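Local coordinates for protein acetate kinase (Entamoeba histolytica, PDB 4H0O) that probably transfers a phosphoryl group reversibly between acetate and a phosphate donor, forming acetyl phosphate, as a Mg2+-dependent member of the acetokinase family, at residues B[156-161]-B[227-232]; B[179-184]-B[231-236]; B[216-221]-B[237-242]. One frame throughout, in Å; residues are numbered along the deposited sequence.

Contact 1 of 3, residues B[156-161]-B[227-232]; sequences AFHSTI and FDTSMG
Close to the predicted catalytic residues, with the His158 side chain about 6 Å from that of His184, the loop that follows strand 148-153 packs against the end of strand 225-229, one of the two outermost strands of its sheet within this chain. No hydrogen bond joins the two segments; the contact is van der Waals packing, with Ile161 taking the largest share. Its CG1 lies anti to the carbonyl carbon (chi1 -61°) and chi2 is extended, so CD1 reaches along the strand while CG2 drops onto the backbone. Ile161 CG2 sits 3.4 Å from the carbonyl O of Phe227. The tip, Ile161 CD1, meets Thr229 CG2 at 3.9 Å, the two side chains crossing at roughly a right angle, and it also rests 4.0 Å from Asp228 CA. Here the strand carries a classic beta bulge: Phe227 and Asp228 both face Gly220 of the neighbouring strand 216-222, a distortion of the beta-meander edge in this RNase H-like, ASKHA-type domain. Beyond the bulge Thr229 turns its CB toward the loop. Its CG2 lies over one face of the His158 ring, offset toward the rim, and Thr229 OG1 is 3.9 Å from His158 CE1. OG1 itself is taken up by a hydrogen bond with Cys218 O. Both imidazole nitrogens of His158 are engaged, ND1 with Ser226 OG and NE2 with the carbonyl O of Phe183, which fixes the ring's rotation. Asp228 OD1 accepts a weak hydrogen bond of 2.9 Å from Thr229 N and makes a long, weak ion pair with Lys180 NZ; OD2 has another with Lys315 of the second subunit.

Contact 2 of 3, residues B[179-184]-B[231-236]; sequences LKFGFH and MGNSTL
Phe183 and Met231 bring two loops together beside His184, the predicted transition-state stabiliser. Phe183, with CG anti to its carbonyl carbon (chi1 -58°), presents one ring face to Thr235. Thr235 CG2 stands 3.4 Å from the centroid of the Phe183 ring and only 9° off its normal, a well-centred CH-pi contact. Met231 runs extended beyond CG past the rim of the same ring, its CB at the edge and Met231 SD 3.5 Å from Phe183 CD1 in an oblique Met-aromatic contact. That extension carries Met231 CE to 3.5 Å from His184 CE1. Earlier in the same loop, Lys180 starts with CG anti to the backbone N (chi1 173°) and bends at chi3, laying its methylenes against Gly232 CA and the carbonyl of Met231, with Lys180 CD 3.4 Å from Met231 O. The backbones meet through Phe181 N, which donates to Gly232 O at 3.1 Å; the bond is nearly straight at N-H, but the donor lies above the carbonyl plane. Gly182 N adds a weak second bond to that oxygen. The ND1 hydrogen bond with Ser217 OG and the Met231 methyl fix the His184 ring's rotation, while Asp154, bonded to His184 N, and the helix starting after His184 may tune its ionisation.

Contact 3 of 3, residues B[216-221]-B[237-242]; sequences SSCCGI and AGLVMS
Three kinds of interaction hold the start of strand 216-222 to the loop that leads on toward Arg244, a predicted transition-state stabiliser. The apolar part belongs to Leu239, whose CB points toward the strand. Leu239 CD2 lies against the backbone, 3.5 Å from Ser217 N, and also meets Ser216 CB. Both methyls close on the thiol of Cys218, with Leu239 CD2 3.9 Å from Cys218 SG; helix 299-324 packs on this pair as well, through Leu320 and Leu313 on Cys218 and Thr316 on Leu239. The sulfur contact is Met241's. CG stands anti to the carbonyl carbon and the chain runs extended from there, so that Met241 SD accepts a weak hydrogen bond of 3.5 Å from Ser216 N, while Met241 CE comes within 3.5 Å of Ser216 O. Water supplies the remaining polar links. One molecule donates to Ser216 O at 2.8 Å and to Ala237 O, and accepts from Leu239 N, so it ties the strand to both sides of Gly238. A second accepts from Ser216 OG at 3.0 Å and, weakly, from Ser242 N; Ser216 OG is also bonded to Gly212 N. Because the direct bond is a weak one to sulfur, the polar joining of these buried backbones depends largely on bound water, and three bonds grip the first molecule, consistent with a well-held site.

How the contacts relate
The three contacts cluster around the predicted catalytic residues, contacts 1 and 2 with centres about 8 Å apart, 2 and 3 about 9 Å, and 1 and 3 about 11 Å. Along the chain 156-161, 179-184 and 216-221 come first; 227-232, 231-236 and 237-242 then follow as a continuous run, 227-242, so one passage of chain meets three earlier segments in turn. Contacts 1 and 2 share Met231 and Gly232. Contacts 1 and 3 reach the same six-stranded sheet through neighbouring strands 225-229 and 216-222. All three also touch the second subunit, so the run 227-242 meets both the surroundings of the predicted catalytic residues and the dimer partner.

Contact 1 of 3, residues B[156-161]-B[227-232]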
loop_
_atom_site.group_PDB
_atom_site.type_symbol
_atom_site.label_atom_id
_atom_site.label_comp_id
_atom_site.label_asym_id
_atom_site.label_seq_id
_atom_site.Cartn_x
_atom_site.Cartn_y
_atom_site.Cartn_z
ATOM N N ALA B 156 1.739 7.521 20.476
ATOM C CA ALA B 156 1.993 8.952 20.671
ATOM C C ALA B 156 3.030 9.570 19.724
ATOM O O ALA B 156 2.864 10.710 19.289
ATOM C CB ALA B 156 2.371 9.230 22.121
ATOM N N PHE B 157 4.094 8.827 19.417
ATOM C CA PHE B 157 5.176 9.334 18.564
ATOM C C PHE B 157 4.664 9.795 17.205
ATOM O O PHE B 157 5.249 10.676 16.579
ATOM C CB PHE B 157 6.270 8.269 18.381
ATOM C CG PHE B 157 7.430 8.714 17.514
ATOM C CD1 PHE B 157 8.210 9.806 17.871
ATOM C CD2 PHE B 157 7.757 8.015 16.358
ATOM C CE1 PHE B 157 9.284 10.206 17.078
ATOM C CE2 PHE B 157 8.831 8.409 15.562
ATOM C CZ PHE B 157 9.594 9.505 15.924
ATOM N N HIS B 158 3.561 9.203 16.762
ATOM C CA HIS B 158 3.015 9.488 15.442
ATOM C C HIS B 158 1.994 10.628 15.443
ATOM O O HIS B 158 1.273 10.819 14.461
ATOM C CB HIS B 158 2.390 8.222 14.851
ATOM C CG HIS B 158 3.345 7.077 14.738
ATOM N ND1 HIS B 158 4.494 7.135 13.977
ATOM C CD2 HIS B 158 3.318 5.833 15.280
ATOM C CE1 HIS B 158 5.135 5.982 14.059
ATOM N NE2 HIS B 158 4.442 5.176 14.841
ATOM N N SER B 159 1.940 11.386 16.536
ATOM C CA SER B 159 1.022 12.521 16.626
ATOM C C SER B 159 1.440 13.664 15.696
ATOM O O SER B 159 0.638 14.539 15.376
ATOM C CB SER B 159 0.923 13.027 18.068
ATOM O OG SER B 159 2.023 13.859 18.394
ATOM N N THR B 160 2.697 13.646 15.258
ATOM C CA THR B 160 3.221 14.693 14.382
ATOM C C THR B 160 2.878 14.464 12.912
ATOM O O THR B 160 3.145 15.322 12.069
ATOM C CB THR B 160 4.746 14.847 14.521
ATOM O OG1 THR B 160 5.381 13.576 14.323
ATOM C CG2 THR B 160 5.101 15.385 15.898
ATOM N N ILE B 161 2.301 13.305 12.606
ATOM C CA ILE B 161 1.873 13.013 11.240
ATOM C C ILE B 161 0.716 13.942 10.854
ATOM O O ILE B 161 -0.276 14.040 11.578
ATOM C CB ILE B 161 1.442 11.536 11.077
ATOM C CG1 ILE B 161 2.605 10.593 11.398
ATOM C CG2 ILE B 161 0.968 11.269 9.669
ATOM C CD1 ILE B 161 2.290 9.115 11.154
ATOM N N PHE B 227 7.021 11.384 10.046
ATOM C CA PHE B 227 6.334 12.077 8.963
ATOM C C PHE B 227 5.218 11.185 8.428
ATOM O O PHE B 227 4.080 11.622 8.261
ATOM C CB PHE B 227 7.314 12.446 7.844
ATOM C CG PHE B 227 6.711 13.310 6.767
ATOM C CD1 PHE B 227 6.744 14.693 6.872
ATOM C CD2 PHE B 227 6.111 12.740 5.651
ATOM C CE1 PHE B 227 6.189 15.493 5.884
ATOM C CE2 PHE B 227 5.553 13.536 4.658
ATOM C CZ PHE B 227 5.592 14.912 4.776
ATOM N N ASP B 228 5.547 9.928 8.154
ATOM C CA ASP B 228 4.523 8.950 7.806
ATOM C C ASP B 228 4.946 7.565 8.267
ATOM O O ASP B 228 6.112 7.350 8.617
ATOM C CB ASP B 228 4.233 8.951 6.304
ATOM C CG ASP B 228 2.895 8.308 5.971
ATOM O OD1 ASP B 228 2.052 8.176 6.886
ATOM O OD2 ASP B 228 2.680 7.932 4.802
ATOM N N THR B 229 4.002 6.629 8.275
ATOM C CA THR B 229 4.283 5.288 8.768
ATOM C C THR B 229 3.452 4.220 8.063
ATOM O O THR B 229 2.475 4.522 7.377
ATOM C CB THR B 229 4.073 5.193 10.287
ATOM O OG1 THR B 229 4.651 3.977 10.779
ATOM C CG2 THR B 229 2.588 5.226 10.621
ATOM N N SER B 230 3.837 2.966 8.272
ATOM C CA SER B 230 3.340 1.851 7.477
ATOM C C SER B 230 1.972 1.325 7.916
ATOM O O SER B 230 1.130 0.995 7.078
ATOM C CB SER B 230 4.365 0.718 7.520
ATOM O OG SER B 230 4.244 -0.118 6.393
ATOM N N MET B 231 1.758 1.215 9.224
ATOM C CA MET B 231 0.465 0.774 9.734
ATOM C C MET B 231 -0.553 1.902 9.569
ATOM O O MET B 231 -0.178 3.050 9.312
ATOM C CB MET B 231 0.574 0.334 11.201
ATOM C CG MET B 231 1.297 -0.999 11.408
ATOM S SD MET B 231 1.460 -1.485 13.150
ATOM C CE MET B 231 2.080 -3.162 12.982
ATOM N N GLY B 232 -1.837 1.577 9.696
ATOM C CA GLY B 232 -2.878 2.574 9.519
ATOM C C GLY B 232 -3.772 2.680 10.735
ATOM O O GLY B 232 -3.284 2.780 11.862
#

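Contact 2 of 3, residues B[179-184]-B[231-236]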
loop_
_atom_site.group_PDB
_atom_site.type_symbol
_atom_site.label_atom_id
_atom_site.label_comp_id
_atom_site.label_asym_id
_atom_site.label_seq_id
_atom_site.Cartn_x
_atom_site.Cartn_y
_atom_site.Cartn_z
ATOM N N LEU B 179 -9.081 7.342 10.827
ATOM C CA LEU B 179 -7.809 8.009 10.608
ATOM C C LEU B 179 -6.656 7.053 10.911
ATOM O O LEU B 179 -6.801 6.114 11.703
ATOM C CB LEU B 179 -7.703 9.272 11.468
ATOM C CG LEU B 179 -8.633 10.421 11.074
ATOM C CD1 LEU B 179 -8.441 11.620 11.995
ATOM C CD2 LEU B 179 -8.404 10.826 9.623
ATOM N N LYS B 180 -5.519 7.281 10.264
ATOM C CA LYS B 180 -4.330 6.483 10.520
ATOM C C LYS B 180 -3.756 6.836 11.891
ATOM O O LYS B 180 -3.764 7.999 12.292
ATOM C CB LYS B 180 -3.286 6.720 9.425
ATOM C CG LYS B 180 -1.939 6.056 9.688
ATOM C CD LYS B 180 -0.965 6.278 8.538
ATOM C CE LYS B 180 -1.511 5.721 7.232
ATOM N NZ LYS B 180 -0.505 5.827 6.132
ATOM N N PHE B 181 -3.279 5.827 12.612
ATOM C CA PHE B 181 -2.606 6.050 13.885
ATOM C C PHE B 181 -1.110 5.752 13.774
ATOM O O PHE B 181 -0.277 6.647 13.923
ATOM C CB PHE B 181 -3.241 5.208 14.998
ATOM C CG PHE B 181 -4.534 5.771 15.526
ATOM C CD1 PHE B 181 -4.527 6.842 16.410
ATOM C CD2 PHE B 181 -5.753 5.224 15.149
ATOM C CE1 PHE B 181 -5.714 7.365 16.902
ATOM C CE2 PHE B 181 -6.943 5.742 15.636
ATOM C CZ PHE B 181 -6.923 6.813 16.513
ATOM N N GLY B 182 -0.772 4.493 13.505
ATOM C CA GLY B 182 0.621 4.080 13.465
ATOM C C GLY B 182 1.035 3.511 14.807
ATOM O O GLY B 182 0.542 3.949 15.848
ATOM N N PHE B 183 1.933 2.531 14.795
ATOM C CA PHE B 183 2.311 1.853 16.034
ATOM C C PHE B 183 3.825 1.675 16.110
ATOM O O PHE B 183 4.550 2.244 15.291
ATOM C CB PHE B 183 1.567 0.515 16.152
ATOM C CG PHE B 183 0.064 0.652 16.119
ATOM C CD1 PHE B 183 -0.615 0.747 14.908
ATOM C CD2 PHE B 183 -0.669 0.696 17.296
ATOM C CE1 PHE B 183 -1.995 0.886 14.872
ATOM C CE2 PHE B 183 -2.052 0.831 17.266
ATOM C CZ PHE B 183 -2.714 0.927 16.053
ATOM N N HIS B 184 4.298 0.901 17.089
ATOM C CA HIS B 184 5.733 0.758 17.350
ATOM C C HIS B 184 6.388 2.115 17.622
ATOM O O HIS B 184 7.596 2.277 17.428
ATOM C CB HIS B 184 6.446 0.056 16.184
ATOM C CG HIS B 184 5.858 -1.268 15.818
ATOM N ND1 HIS B 184 5.759 -1.708 14.514
ATOM C CD2 HIS B 184 5.337 -2.259 16.586
ATOM C CE1 HIS B 184 5.204 -2.904 14.494
ATOM N NE2 HIS B 184 4.936 -3.261 15.738
ATOM N N MET B 231 1.758 1.215 9.224
ATOM C CA MET B 231 0.465 0.774 9.734
ATOM C C MET B 231 -0.553 1.902 9.569
ATOM O O MET B 231 -0.178 3.050 9.312
ATOM C CB MET B 231 0.574 0.334 11.201
ATOM C CG MET B 231 1.297 -0.999 11.408
ATOM S SD MET B 231 1.460 -1.485 13.150
ATOM C CE MET B 231 2.080 -3.162 12.982
ATOM N N GLY B 232 -1.837 1.577 9.696
ATOM C CA GLY B 232 -2.878 2.574 9.519
ATOM C C GLY B 232 -3.772 2.680 10.735
ATOM O O GLY B 232 -3.284 2.780 11.862
ATOM N N ASN B 233 -5.082 2.657 10.507
ATOM C CA ASN B 233 -6.044 2.657 11.601
ATOM C C ASN B 233 -5.917 1.386 12.436
ATOM O O ASN B 233 -6.129 1.405 13.648
ATOM C CB ASN B 233 -7.468 2.790 11.062
ATOM C CG ASN B 233 -8.492 2.997 12.162
ATOM O OD1 ASN B 233 -8.695 4.118 12.634
ATOM N ND2 ASN B 233 -9.143 1.917 12.578
ATOM N N SER B 234 -5.570 0.286 11.773
ATOM C CA SER B 234 -5.408 -1.000 12.440
ATOM C C SER B 234 -3.950 -1.431 12.430
ATOM O O SER B 234 -3.115 -0.826 11.753
ATOM C CB SER B 234 -6.245 -2.079 11.755
ATOM O OG SER B 234 -5.592 -2.577 10.601
ATOM N N THR B 235 -3.642 -2.480 13.186
ATOM C CA THR B 235 -2.283 -3.005 13.258
ATOM C C THR B 235 -2.073 -4.105 12.223
ATOM O O THR B 235 -1.122 -4.881 12.308
ATOM C CB THR B 235 -1.964 -3.560 14.658
ATOM O OG1 THR B 235 -2.888 -4.605 14.983
ATOM C CG2 THR B 235 -2.062 -2.459 15.703
ATOM N N LEU B 236 -2.973 -4.161 11.248
ATOM C CA LEU B 236 -2.915 -5.163 10.185
ATOM C C LEU B 236 -2.310 -4.589 8.896
ATOM O O LEU B 236 -1.784 -5.323 8.060
ATOM C CB LEU B 236 -4.323 -5.715 9.927
ATOM C CG LEU B 236 -4.585 -6.676 8.766
ATOM C CD1 LEU B 236 -5.487 -7.810 9.211
ATOM C CD2 LEU B 236 -5.220 -5.939 7.601
#

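Contact 3 of 3, residues B[216-221]-B[237-242]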
loop_
_atom_site.group_PDB
_atom_site.type_symbol
_atom_site.label_atom_id
_atom_site.label_comp_id
_atom_site.label_asym_id
_atom_site.label_seq_id
_atom_site.Cartn_x
_atom_site.Cartn_y
_atom_site.Cartn_z
ATOM N N SER B 216 5.068 -5.710 12.203
ATOM C CA SER B 216 6.181 -5.066 11.514
ATOM C C SER B 216 5.706 -3.781 10.851
ATOM O O SER B 216 4.583 -3.715 10.340
ATOM C CB SER B 216 6.792 -5.996 10.462
ATOM O OG SER B 216 7.628 -6.972 11.058
ATOM N N SER B 217 6.565 -2.766 10.850
ATOM C CA SER B 217 6.235 -1.494 10.217
ATOM C C SER B 217 7.486 -0.718 9.811
ATOM O O SER B 217 8.597 -1.025 10.253
ATOM C CB SER B 217 5.367 -0.640 11.148
ATOM O OG SER B 217 6.128 -0.115 12.220
ATOM N N CYS B 218 7.294 0.280 8.953
ATOM C CA CYS B 218 8.346 1.228 8.603
ATOM C C CYS B 218 7.895 2.629 8.976
ATOM O O CYS B 218 6.694 2.918 8.992
ATOM C CB CYS B 218 8.641 1.189 7.106
ATOM S SG CYS B 218 9.462 -0.304 6.546
ATOM N N CYS B 219 8.853 3.504 9.265
ATOM C CA CYS B 219 8.525 4.883 9.594
ATOM C C CYS B 219 9.441 5.869 8.869
ATOM O O CYS B 219 10.667 5.736 8.911
ATOM C CB CYS B 219 8.611 5.106 11.103
ATOM S SG CYS B 219 7.988 6.714 11.649
ATOM N N GLY B 220 8.846 6.854 8.202
ATOM C CA GLY B 220 9.622 7.920 7.597
ATOM C C GLY B 220 9.820 9.026 8.617
ATOM O O GLY B 220 8.846 9.591 9.122
ATOM N N ILE B 221 11.076 9.335 8.924
ATOM C CA ILE B 221 11.385 10.285 9.987
ATOM C C ILE B 221 12.182 11.493 9.484
ATOM O O ILE B 221 13.297 11.351 8.970
ATOM C CB ILE B 221 12.133 9.589 11.138
ATOM C CG1 ILE B 221 11.261 8.469 11.713
ATOM C CG2 ILE B 221 12.497 10.590 12.221
ATOM C CD1 ILE B 221 11.998 7.516 12.626
ATOM N N ALA B 237 -2.378 -3.269 8.752
ATOM C CA ALA B 237 -1.934 -2.600 7.530
ATOM C C ALA B 237 -0.410 -2.538 7.384
ATOM O O ALA B 237 0.327 -2.600 8.373
ATOM C CB ALA B 237 -2.519 -1.202 7.465
ATOM N N GLY B 238 0.053 -2.414 6.141
ATOM C CA GLY B 238 1.449 -2.118 5.871
ATOM C C GLY B 238 2.268 -3.264 5.310
ATOM O O GLY B 238 1.973 -3.800 4.236
ATOM N N LEU B 239 3.316 -3.624 6.045
ATOM C CA LEU B 239 4.239 -4.676 5.642
ATOM C C LEU B 239 3.586 -6.054 5.684
ATOM O O LEU B 239 2.617 -6.268 6.417
ATOM C CB LEU B 239 5.450 -4.678 6.577
ATOM C CG LEU B 239 6.664 -3.803 6.258
ATOM C CD1 LEU B 239 6.266 -2.483 5.644
ATOM C CD2 LEU B 239 7.466 -3.557 7.522
ATOM N N VAL B 240 4.114 -6.984 4.894
ATOM C CA VAL B 240 3.814 -8.395 5.092
ATOM C C VAL B 240 4.408 -8.765 6.448
ATOM O O VAL B 240 5.561 -8.433 6.727
ATOM C CB VAL B 240 4.459 -9.268 4.006
ATOM C CG1 VAL B 240 4.333 -10.749 4.363
ATOM C CG2 VAL B 240 3.823 -8.988 2.653
ATOM N N MET B 241 3.634 -9.429 7.300
ATOM C CA MET B 241 4.114 -9.729 8.647
ATOM C C MET B 241 4.171 -11.226 8.942
ATOM O O MET B 241 3.985 -12.055 8.048
ATOM C CB MET B 241 3.262 -9.008 9.701
ATOM C CG MET B 241 2.997 -7.533 9.403
ATOM S SD MET B 241 2.102 -6.684 10.727
ATOM C CE MET B 241 1.443 -5.264 9.842
ATOM N N SER B 242 4.428 -11.562 10.203
ATOM C CA SER B 242 4.524 -12.954 10.626
ATOM C C SER B 242 3.239 -13.729 10.335
ATOM O O SER B 242 3.280 -14.817 9.755
ATOM C CB SER B 242 4.869 -13.034 12.114
ATOM O OG SER B 242 3.964 -12.268 12.883
HETATM O O HOH W 1 3.116 -2.068 8.640
HETATM O O HOH W 2 6.037 -9.343 12.064
#